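Local coordinates for ATP:cob(I)alamin adenosyltransferase, putative (Burkholderia thailandensis, PDB 2ZHZ), which probably transfers the adenosyl group of ATP to the cobalt of reduced cobalamin, making adenosylcobalamin with release of triphosphate, and works as a homotrimer, at residues 94-97 and 98-102. Numbering follows the deposited sequence.
Sequences GWLA and HYNGQ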
loop_
_atom_site.group_PDB
_atom_site.type_symbol
_atom_site.label_atom_id
_atom_site.label_comp_id
_atom_site.label_asym_id
_atom_site.label_seq_id
_atom_site.Cartn_x
_atom_site.Cartn_y
_atom_site.Cartn_z
ATOM N N GLY B 94 25.384 6.976 -1.199
ATOM C CA GLY B 94 26.284 6.603 -2.276
ATOM C C GLY B 94 25.521 6.205 -3.523
ATOM O O GLY B 94 25.870 6.616 -4.629
ATOM N N TRP B 95 24.481 5.393 -3.351
ATOM C CA TRP B 95 23.673 4.973 -4.484
ATOM C C TRP B 95 23.008 6.194 -5.105
ATOM O O TRP B 95 22.865 6.282 -6.323
ATOM C CB TRP B 95 22.612 3.957 -4.050
ATOM C CG TRP B 95 23.153 2.576 -3.829
ATOM C CD1 TRP B 95 24.104 1.939 -4.576
ATOM C CD2 TRP B 95 22.721 1.631 -2.842
ATOM N NE1 TRP B 95 24.288 0.658 -4.119
ATOM C CE2 TRP B 95 23.452 0.441 -3.055
ATOM C CE3 TRP B 95 21.786 1.672 -1.801
ATOM C CZ2 TRP B 95 23.279 -0.701 -2.264
ATOM C CZ3 TRP B 95 21.611 0.536 -1.013
ATOM C CH2 TRP B 95 22.355 -0.635 -1.250
ATOM N N LEU B 96 22.603 7.138 -4.263
ATOM C CA LEU B 96 21.974 8.360 -4.745
ATOM C C LEU B 96 22.937 9.121 -5.650
ATOM O O LEU B 96 22.574 9.522 -6.754
ATOM C CB LEU B 96 21.563 9.255 -3.573
ATOM C CG LEU B 96 20.202 8.951 -2.941
ATOM C CD1 LEU B 96 20.060 9.693 -1.625
ATOM C CD2 LEU B 96 19.096 9.362 -3.910
ATOM N N ALA B 97 24.165 9.321 -5.177
ATOM C CA ALA B 97 25.163 10.038 -5.964
ATOM C C ALA B 97 25.480 9.252 -7.232
ATOM O O ALA B 97 25.600 9.822 -8.319
ATOM C CB ALA B 97 26.437 10.248 -5.136
ATOM N N HIS B 98 25.601 7.937 -7.086
ATOM C CA HIS B 98 25.906 7.059 -8.209
ATOM C C HIS B 98 24.896 7.182 -9.351
ATOM O O HIS B 98 25.269 7.408 -10.501
ATOM C CB HIS B 98 25.955 5.603 -7.737
ATOM C CG HIS B 98 26.152 4.616 -8.844
ATOM N ND1 HIS B 98 27.386 4.358 -9.402
ATOM C CD2 HIS B 98 25.266 3.852 -9.526
ATOM C CE1 HIS B 98 27.252 3.480 -10.379
ATOM N NE2 HIS B 98 25.974 3.157 -10.475
ATOM N N TYR B 99 23.614 7.032 -9.036
ATOM C CA TYR B 99 22.583 7.103 -10.065
ATOM C C TYR B 99 22.249 8.512 -10.554
ATOM O O TYR B 99 22.020 8.717 -11.748
ATOM C CB TYR B 99 21.329 6.368 -9.577
ATOM C CG TYR B 99 21.552 4.873 -9.486
ATOM C CD1 TYR B 99 21.686 4.102 -10.641
ATOM C CD2 TYR B 99 21.703 4.240 -8.251
ATOM C CE1 TYR B 99 21.965 2.736 -10.572
ATOM C CE2 TYR B 99 21.989 2.870 -8.171
ATOM C CZ TYR B 99 22.120 2.129 -9.337
ATOM O OH TYR B 99 22.418 0.783 -9.276
ATOM N N ASN B 100 22.228 9.483 -9.649
ATOM C CA ASN B 100 21.939 10.863 -10.039
ATOM C C ASN B 100 23.025 11.400 -10.970
ATOM O O ASN B 100 22.748 12.182 -11.880
ATOM C CB ASN B 100 21.851 11.758 -8.803
ATOM C CG ASN B 100 20.429 11.995 -8.351
ATOM O OD1 ASN B 100 20.180 12.238 -7.168
ATOM N ND2 ASN B 100 19.486 11.949 -9.293
ATOM N N GLY B 101 24.264 10.977 -10.736
ATOM C CA GLY B 101 25.361 11.442 -11.563
ATOM C C GLY B 101 25.242 11.000 -13.012
ATOM O O GLY B 101 25.750 11.665 -13.912
ATOM N N GLN B 102 24.564 9.879 -13.239
ATOM C CA GLN B 102 24.397 9.338 -14.587
ATOM C C GLN B 102 23.113 9.792 -15.280
ATOM O O GLN B 102 22.874 9.452 -16.435
ATOM C CB GLN B 102 24.446 7.805 -14.528
ATOM C CG GLN B 102 25.791 7.264 -14.059
ATOM C CD GLN B 102 25.828 5.749 -13.945
ATOM O OE1 GLN B 102 26.899 5.156 -13.812
ATOM N NE2 GLN B 102 24.659 5.118 -13.979
#
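W95 and Y99 lie one turn apart on helix 86-101, and their side chains meet on the same flank of it. W95 CD1 approaches Y99 CE2 at 4.3 Å. The two rings meet obliquely, and this is an apolar touch rather than a stack. The tight part lies closer to the backbone. W95 O accepts a nearly straight bond from Y99 N (2.9 Å, N-H...O 172°). Y99 CD2 sits only 3.0 Å from W95 O. Y99 CG is anti to the carbonyl carbon (chi1 -69°), which turns the ring back along the helix towards W95. The Y99 hydroxyl is hydrogen-bonded to D57, which helps to hold the far end of the ring. H98 CG lies anti to its own backbone N (chi1 175°), beside its carbonyl carbon, and from there the imidazole reaches Y99. Its CD2 edge points at the face of the Y99 ring, with CD2 3.4 Å above the centre and the two planes nearly perpendicular.

L96 and N100 are looser at their side-chain ends: L96 CD2 is 4.5 Å from N100 OD1. Nearer the backbone, L96 O accepts the N100 N-H, and N100 CB comes within 3.1 Å of L96 O. L96 is buried against D157, a magnesium-binding residue, and packs on R11 of a second subunit. The L96 side chain lies about 8 Å from a bound ATP. The solvent side carries A97, H98 and G101. There the contact is mostly backbone: H98 N bonds G94 O at 2.8 Å, and G101 N bonds A97 O at a more bent angle.

W95 packs on A61, A64 and I65 of helix 56-77, while Y99 packs on V161 and V165 of helix 147-169. The arrangement is the regular i to i+4 bonding of the last turns of an amphipathic alpha-helix, here in the helix bundle of a PduO-type adenosyltransferase.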